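Local coordinates for uncharacterized protein AF_1382 (Archaeoglobus fulgidus DSM 4304, PDB 2QVO), which is of unknown function but has a winged helix-turn-helix-like fold, consistent with a role in binding DNA, at residues A[20-25]-A[80-85]; A[30-35]-A[68-73]; A[59-64]-A[72-77]. All coordinates share one frame; numbering follows the deposited sequence.

Contact 1 of 3, residues A[20-25]-A[80-85]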
# COMPACT_ATOMS: atom_id res chain seq x y z
N THR A 20 3.89 2.71 0.22
CA THR A 20 4.83 1.84 -0.53
C THR A 20 4.29 1.44 -1.90
O THR A 20 5.01 1.50 -2.90
CB THR A 20 5.22 0.56 0.27
OG1 THR A 20 5.90 0.94 1.47
CG2 THR A 20 6.14 -0.34 -0.56
N ILE A 21 3.03 1.03 -1.95
CA ILE A 21 2.37 0.70 -3.22
C ILE A 21 2.35 1.93 -4.12
O ILE A 21 2.65 1.84 -5.31
CB ILE A 21 0.92 0.18 -3.00
CG1 ILE A 21 0.93 -1.06 -2.08
CG2 ILE A 21 0.21 -0.14 -4.33
CD1 ILE A 21 -0.46 -1.44 -1.54
N TYR A 22 1.98 3.06 -3.55
CA TYR A 22 1.90 4.33 -4.27
C TYR A 22 3.24 4.68 -4.95
O TYR A 22 3.29 4.86 -6.19
CB TYR A 22 1.44 5.43 -3.31
CG TYR A 22 1.43 6.82 -3.91
CD1 TYR A 22 0.42 7.21 -4.79
CD2 TYR A 22 2.44 7.73 -3.60
CE1 TYR A 22 0.42 8.50 -5.36
CE2 TYR A 22 2.44 9.02 -4.15
CZ TYR A 22 1.44 9.39 -5.02
OH TYR A 22 1.47 10.66 -5.56
N TYR A 23 4.31 4.76 -4.17
CA TYR A 23 5.61 5.16 -4.69
C TYR A 23 6.20 4.12 -5.65
O TYR A 23 6.79 4.48 -6.66
CB TYR A 23 6.59 5.49 -3.58
CG TYR A 23 6.28 6.82 -2.94
CD1 TYR A 23 6.41 8.01 -3.67
CD2 TYR A 23 5.83 6.89 -1.63
CE1 TYR A 23 6.11 9.23 -3.10
CE2 TYR A 23 5.52 8.11 -1.04
CZ TYR A 23 5.67 9.28 -1.78
OH TYR A 23 5.38 10.49 -1.22
N GLU A 24 6.01 2.85 -5.33
CA GLU A 24 6.51 1.79 -6.22
C GLU A 24 5.81 1.83 -7.60
O GLU A 24 6.47 1.75 -8.64
CB GLU A 24 6.36 0.42 -5.54
CG GLU A 24 6.81 -0.77 -6.38
CD GLU A 24 8.33 -0.90 -6.51
OE1 GLU A 24 8.78 -2.04 -6.75
OE2 GLU A 24 9.07 0.11 -6.41
N SER A 25 4.49 1.99 -7.60
CA SER A 25 3.73 2.06 -8.86
C SER A 25 4.07 3.33 -9.65
O SER A 25 4.26 3.28 -10.87
CB SER A 25 2.23 1.96 -8.61
OG SER A 25 1.84 2.90 -7.63
N ILE A 80 -6.60 8.73 -2.47
CA ILE A 80 -6.30 8.68 -1.03
C ILE A 80 -4.79 8.79 -0.76
O ILE A 80 -4.36 9.63 0.03
CB ILE A 80 -6.90 7.42 -0.38
CG1 ILE A 80 -8.43 7.52 -0.36
CG2 ILE A 80 -6.32 7.20 1.05
CD1 ILE A 80 -9.13 6.24 -0.02
N ALA A 81 -3.98 7.97 -1.44
CA ALA A 81 -2.53 8.05 -1.24
C ALA A 81 -1.95 9.42 -1.53
O ALA A 81 -1.09 9.91 -0.82
CB ALA A 81 -1.80 6.97 -2.07
N GLN A 82 -2.41 10.04 -2.61
CA GLN A 82 -1.94 11.36 -2.99
C GLN A 82 -2.24 12.42 -1.92
O GLN A 82 -1.39 13.27 -1.63
CB GLN A 82 -2.55 11.75 -4.34
CG GLN A 82 -1.84 11.07 -5.50
CD GLN A 82 -2.57 11.18 -6.83
OE1 GLN A 82 -3.73 11.61 -6.89
NE2 GLN A 82 -1.89 10.80 -7.90
N GLN A 83 -3.42 12.32 -1.32
CA GLN A 83 -3.84 13.23 -0.26
C GLN A 83 -3.05 13.00 1.03
O GLN A 83 -2.67 13.95 1.71
CB GLN A 83 -5.35 13.10 -0.00
CG GLN A 83 -6.25 13.53 -1.16
CD GLN A 83 -6.45 15.03 -1.26
OE1 GLN A 83 -6.73 15.72 -0.27
NE2 GLN A 83 -6.29 15.57 -2.47
N ILE A 84 -2.77 11.74 1.34
CA ILE A 84 -1.92 11.42 2.49
C ILE A 84 -0.49 11.96 2.31
O ILE A 84 0.11 12.50 3.24
CB ILE A 84 -1.92 9.91 2.79
CG1 ILE A 84 -3.29 9.46 3.31
CG2 ILE A 84 -0.81 9.58 3.80
CD1 ILE A 84 -3.47 7.96 3.50
N LYS A 85 0.04 11.82 1.09
CA LYS A 85 1.33 12.41 0.75
C LYS A 85 1.37 13.90 1.12
O LYS A 85 2.32 14.36 1.75
CB LYS A 85 1.63 12.22 -0.75
CG LYS A 85 2.97 12.80 -1.19
CD LYS A 85 3.10 12.84 -2.71
CE LYS A 85 4.53 13.21 -3.13
NZ LYS A 85 4.99 14.48 -2.47
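In Y22, CG stands anti to the backbone N (chi1 175°), on the side of A81. K85 also has CG anti to its N (chi1 -179°) and runs extended to CE; its CG, CD and CE lie by the Y23 hydroxyl and its CD by that of Y22. The Y22 ring and hydroxyl make most of the contact. CD1 of Y22 lies 3.5 Å from CB of A81, the small residue at the point where the two backbones come nearest. Farther out, Y22 OH is 3.3 Å from CG of Q82, whose chain runs at about a right angle to the tyrosine. Y22 OH also approaches CD of K85, at 3.9 Å. Y23 is more exposed and touches with its tip alone: its OH rests on the K85 chain, 3.3 Å from CG. The CE of K85 comes in at the edge of the Y23 ring, near its plane. Within the helix, CD2 of Y22 sits over the centre of the Y23 ring. No hydrogen bond joins the two segments, so this is van der Waals packing of the tyrosine ring and hydroxyls on a methyl group and methylenes. The segment axes pass 10.2 Å apart at 100°. Helix 12-26 here crosses helix 75-90, which follows the hairpin. I21 and Y22 reach L73 of strand 68-73, while I80 and I84 lean on L18 of helix 12-26.

Contact 2 of 3, residues A[30-35]-A[68-73]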
# COMPACT_ATOMS: atom_id res chain seq x y z
N ASP A 30 5.68 -2.96 -11.32
CA ASP A 30 4.60 -3.83 -10.85
C ASP A 30 4.87 -3.98 -9.35
O ASP A 30 6.03 -4.10 -8.94
CB ASP A 30 4.62 -5.22 -11.51
CG ASP A 30 4.11 -5.21 -12.96
OD1 ASP A 30 3.18 -4.45 -13.28
OD2 ASP A 30 4.66 -5.97 -13.77
N VAL A 31 3.83 -3.90 -8.53
CA VAL A 31 4.02 -3.98 -7.10
C VAL A 31 3.78 -5.40 -6.62
O VAL A 31 2.67 -5.90 -6.69
CB VAL A 31 3.14 -2.96 -6.29
CG1 VAL A 31 3.59 -2.94 -4.83
CG2 VAL A 31 3.25 -1.56 -6.87
N TYR A 32 4.83 -6.04 -6.13
CA TYR A 32 4.69 -7.40 -5.61
C TYR A 32 4.54 -7.39 -4.11
O TYR A 32 5.21 -6.63 -3.43
CB TYR A 32 5.93 -8.22 -5.98
CG TYR A 32 6.26 -8.13 -7.45
CD1 TYR A 32 5.40 -8.65 -8.40
CD2 TYR A 32 7.44 -7.51 -7.89
CE1 TYR A 32 5.68 -8.58 -9.74
CE2 TYR A 32 7.74 -7.43 -9.24
CZ TYR A 32 6.86 -7.98 -10.16
OH TYR A 32 7.12 -7.92 -11.51
N ILE A 33 3.70 -8.28 -3.59
CA ILE A 33 3.49 -8.34 -2.15
C ILE A 33 4.80 -8.57 -1.40
O ILE A 33 4.99 -8.01 -0.33
CB ILE A 33 2.41 -9.39 -1.75
CG1 ILE A 33 1.78 -9.00 -0.40
CG2 ILE A 33 2.99 -10.79 -1.76
CD1 ILE A 33 0.31 -9.39 -0.24
N GLN A 34 5.70 -9.35 -2.00
CA GLN A 34 7.03 -9.66 -1.44
C GLN A 34 7.87 -8.39 -1.29
O GLN A 34 8.55 -8.21 -0.28
CB GLN A 34 7.77 -10.66 -2.35
CG GLN A 34 7.05 -11.99 -2.61
CD GLN A 34 5.91 -11.93 -3.62
OE1 GLN A 34 5.83 -11.02 -4.43
NE2 GLN A 34 5.02 -12.93 -3.58
N TYR A 35 7.82 -7.51 -2.28
CA TYR A 35 8.52 -6.23 -2.23
C TYR A 35 7.98 -5.31 -1.12
O TYR A 35 8.77 -4.70 -0.38
CB TYR A 35 8.46 -5.52 -3.59
CG TYR A 35 8.87 -4.07 -3.50
CD1 TYR A 35 10.21 -3.70 -3.53
CD2 TYR A 35 7.91 -3.07 -3.35
CE1 TYR A 35 10.59 -2.37 -3.44
CE2 TYR A 35 8.28 -1.73 -3.25
CZ TYR A 35 9.61 -1.39 -3.29
OH TYR A 35 9.95 -0.06 -3.20
N THR A 68 3.07 -15.30 -8.04
CA THR A 68 3.43 -13.93 -7.64
C THR A 68 2.19 -13.02 -7.49
O THR A 68 1.49 -12.77 -8.47
CB THR A 68 4.37 -13.29 -8.68
OG1 THR A 68 5.48 -14.15 -8.91
CG2 THR A 68 4.86 -11.92 -8.21
N LYS A 69 1.96 -12.53 -6.28
CA LYS A 69 0.81 -11.64 -6.03
C LYS A 69 1.17 -10.21 -6.41
O LYS A 69 2.13 -9.64 -5.89
CB LYS A 69 0.34 -11.71 -4.57
CG LYS A 69 -1.07 -11.15 -4.37
CD LYS A 69 -1.73 -11.58 -3.05
CE LYS A 69 -3.19 -11.12 -3.02
NZ LYS A 69 -3.82 -11.15 -1.69
N ILE A 70 0.39 -9.64 -7.33
CA ILE A 70 0.61 -8.27 -7.78
C ILE A 70 -0.54 -7.38 -7.29
O ILE A 70 -1.71 -7.75 -7.38
CB ILE A 70 0.72 -8.18 -9.31
CG1 ILE A 70 1.95 -8.98 -9.78
CG2 ILE A 70 0.82 -6.71 -9.77
CD1 ILE A 70 2.08 -9.07 -11.28
N ILE A 71 -0.18 -6.22 -6.77
CA ILE A 71 -1.16 -5.31 -6.17
C ILE A 71 -1.15 -3.99 -6.94
O ILE A 71 -0.09 -3.44 -7.19
CB ILE A 71 -0.81 -5.09 -4.70
CG1 ILE A 71 -0.86 -6.44 -3.96
CG2 ILE A 71 -1.76 -4.09 -4.06
CD1 ILE A 71 0.29 -6.70 -3.08
N ARG A 72 -2.33 -3.50 -7.31
CA ARG A 72 -2.42 -2.20 -7.98
C ARG A 72 -3.46 -1.33 -7.28
O ARG A 72 -4.50 -1.84 -6.86
CB ARG A 72 -2.76 -2.36 -9.47
CG ARG A 72 -4.21 -2.75 -9.79
CD ARG A 72 -4.46 -2.73 -11.29
NE ARG A 72 -3.34 -3.37 -11.97
CZ ARG A 72 -3.24 -4.68 -12.20
NH1 ARG A 72 -4.22 -5.50 -11.82
NH2 ARG A 72 -2.16 -5.16 -12.81
N LEU A 73 -3.18 -0.03 -7.17
CA LEU A 73 -4.16 0.93 -6.62
C LEU A 73 -5.29 1.15 -7.59
O LEU A 73 -5.07 1.27 -8.80
CB LEU A 73 -3.50 2.28 -6.31
CG LEU A 73 -2.56 2.37 -5.10
CD1 LEU A 73 -1.90 3.72 -5.03
CD2 LEU A 73 -3.30 2.07 -3.80
O HOH W 1 0.42 -4.24 -12.11
O HOH W 2 1.25 -3.05 -9.63
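Strand 31-32 is a short, weakly bonded edge strand of a small three-stranded antiparallel sheet, and here it pairs with the central strand 68-73 just before helix 33-39 begins. Two backbone hydrogen bonds join the segments. I71 N donates to V31 O at 2.9 Å, and I33 N donates to K69 O at 3.1 Å. The second bond lies beyond Y32, the N-cap residue, so the first turn of the helix is tied directly to the strand. Y32 and I70 form a non-hydrogen-bonded pair. Their side chains lie side by side and point the same way, with CD1 of Y32 3.7 Å from CG1 of I70. Y32 has CG anti to its carbonyl carbon (chi1 -51°), and its ring also meets T68: CG2 of T68 is 3.3 Å from CD1 of Y32. D30 O stands above one ring face, offset toward the rim. The opposite face of the sheet carries V31 and I71. There CD1 of I71 reaches back to I33, 3.7 Å from its CB, while CG2 of I33 packs on CB of K69. I33 and I71 both touch I51 of helix 44-56, and V31 and I71 both touch I36, so this face belongs to the core. A water bridges V31 N (2.9 Å) and I71 O, accepting from the first and donating to the second. Another water links the side chains of D30 and R72, weakly on the R72 side. A short strand leading into a helix and pairing with the hairpin's second strand is typical of the winged-helix fold.

Contact 3 of 3, residues A[59-64]-A[72-77]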
# COMPACT_ATOMS: atom_id res chain seq x y z
N MET A 59 -9.69 -0.01 -2.55
CA MET A 59 -8.53 0.88 -2.72
C MET A 59 -7.40 0.21 -3.52
O MET A 59 -6.54 0.89 -4.09
CB MET A 59 -7.98 1.35 -1.37
CG MET A 59 -8.93 2.25 -0.58
SD MET A 59 -8.37 2.42 1.12
CE MET A 59 -6.86 3.35 0.88
N VAL A 60 -7.38 -1.11 -3.51
CA VAL A 60 -6.43 -1.87 -4.31
C VAL A 60 -7.14 -3.02 -5.00
O VAL A 60 -8.23 -3.42 -4.58
CB VAL A 60 -5.25 -2.45 -3.47
CG1 VAL A 60 -4.52 -1.36 -2.67
CG2 VAL A 60 -5.70 -3.61 -2.59
N GLU A 61 -6.51 -3.54 -6.05
CA GLU A 61 -6.89 -4.80 -6.64
C GLU A 61 -5.68 -5.73 -6.62
O GLU A 61 -4.53 -5.27 -6.72
CB GLU A 61 -7.41 -4.61 -8.07
CG GLU A 61 -8.82 -4.08 -8.15
CD GLU A 61 -9.24 -3.70 -9.56
OE1 GLU A 61 -8.82 -4.38 -10.52
OE2 GLU A 61 -10.00 -2.72 -9.70
N CYS A 62 -5.94 -7.02 -6.45
CA CYS A 62 -4.91 -8.06 -6.47
C CYS A 62 -5.07 -8.95 -7.67
O CYS A 62 -6.18 -9.21 -8.13
CB CYS A 62 -5.04 -8.96 -5.25
SG CYS A 62 -4.83 -8.14 -3.71
N GLU A 63 -3.95 -9.44 -8.18
CA GLU A 63 -4.02 -10.58 -9.07
C GLU A 63 -2.79 -11.46 -8.95
O GLU A 63 -1.73 -11.01 -8.50
CB GLU A 63 -4.32 -10.17 -10.52
CG GLU A 63 -3.18 -9.54 -11.28
CD GLU A 63 -3.59 -9.21 -12.69
OE1 GLU A 63 -4.35 -8.23 -12.88
OE2 GLU A 63 -3.17 -9.93 -13.62
N LEU A 64 -2.94 -12.73 -9.30
CA LEU A 64 -1.83 -13.66 -9.26
C LEU A 64 -1.24 -13.80 -10.65
O LEU A 64 -1.97 -13.98 -11.63
CB LEU A 64 -2.26 -15.03 -8.73
CG LEU A 64 -2.55 -15.14 -7.22
CD1 LEU A 64 -2.88 -16.58 -6.87
CD2 LEU A 64 -1.39 -14.65 -6.37
N ARG A 72 -2.33 -3.50 -7.31
CA ARG A 72 -2.42 -2.20 -7.98
C ARG A 72 -3.46 -1.33 -7.28
O ARG A 72 -4.50 -1.84 -6.86
CB ARG A 72 -2.76 -2.36 -9.47
CG ARG A 72 -4.21 -2.75 -9.79
CD ARG A 72 -4.46 -2.73 -11.29
NE ARG A 72 -3.34 -3.37 -11.97
CZ ARG A 72 -3.24 -4.68 -12.20
NH1 ARG A 72 -4.22 -5.50 -11.82
NH2 ARG A 72 -2.16 -5.16 -12.81
N LEU A 73 -3.18 -0.03 -7.17
CA LEU A 73 -4.16 0.93 -6.62
C LEU A 73 -5.29 1.15 -7.59
O LEU A 73 -5.07 1.27 -8.80
CB LEU A 73 -3.50 2.28 -6.31
CG LEU A 73 -2.56 2.37 -5.10
CD1 LEU A 73 -1.90 3.72 -5.03
CD2 LEU A 73 -3.30 2.07 -3.80
N THR A 74 -6.51 1.19 -7.06
CA THR A 74 -7.66 1.63 -7.83
C THR A 74 -7.58 3.15 -7.91
O THR A 74 -6.75 3.76 -7.25
CB THR A 74 -8.98 1.22 -7.17
OG1 THR A 74 -9.04 1.78 -5.85
CG2 THR A 74 -9.10 -0.31 -7.10
N ASP A 75 -8.43 3.77 -8.74
CA ASP A 75 -8.47 5.23 -8.78
C ASP A 75 -8.70 5.81 -7.37
O ASP A 75 -8.06 6.78 -6.99
CB ASP A 75 -9.52 5.73 -9.79
CG ASP A 75 -9.08 5.50 -11.24
OD1 ASP A 75 -7.86 5.44 -11.51
OD2 ASP A 75 -9.97 5.39 -12.13
N LYS A 76 -9.57 5.15 -6.61
CA LYS A 76 -9.89 5.51 -5.23
C LYS A 76 -8.64 5.43 -4.35
O LYS A 76 -8.30 6.38 -3.66
CB LYS A 76 -10.97 4.57 -4.69
CG LYS A 76 -11.43 4.89 -3.28
CD LYS A 76 -12.39 3.84 -2.79
CE LYS A 76 -12.99 4.30 -1.49
NZ LYS A 76 -13.73 3.22 -0.80
N GLY A 77 -7.95 4.29 -4.40
CA GLY A 77 -6.70 4.13 -3.65
C GLY A 77 -5.68 5.19 -3.99
O GLY A 77 -5.04 5.73 -3.11
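This is a hairpin contact: strand 60-65 pairs with strand 68-73 and, past the strand end, meets the start of helix 75-90. E61 and R72 form an antiparallel hydrogen-bonded pair, with E61 N to R72 O at 2.8 Å and R72 N to E61 O at 2.9 Å. R72 also reaches diagonally to E63. R72 NH1 donates to E63 OE1 at 2.9 Å in a salt bridge; it comes from the anti side, tilted out of the carboxylate plane. V60 and L73, a non-hydrogen-bonded pair, touch at CG1 of V60 and CD2 of L73 (3.8 Å). T74 N bonds to M59 O at 3.0 Å from above the carbonyl plane. The side chain of T74 caps the helix: OG1, placed between its own backbone N and carbonyl carbon (chi1 58°), accepts from G77 N at 3.1 Å and also bonds to K58 O. Its CG2 lies against E61. An alanine here would probably leave G77 N without its cap and K58 O without that partner. G77 CA comes within 3.3 Å of M59 O, a close backbone approach at a residue without a side chain. The hairpin running into a helix is consistent with the wing of a winged-helix fold.

Contacts 2 and 3 share R72 and L73 and use the two sides of central strand 68-73; their centres lie about 10 Å apart. The probable backbone bond from I70 N to E63 O, 2.8 Å, continues the hairpin pairing between them. Contact 1 joins two helices instead. Its centre is about 12 Å from that of contact 3 and about 14 Å from that of contact 2. L73 joins it to the sheet, with CG of L73 3.8 Å from CG2 of I21. CG of E24 meets CG2 of V31 at 3.7 Å on the side of contact 2. Together the three link helix 12-26, the sheet and helix 75-90.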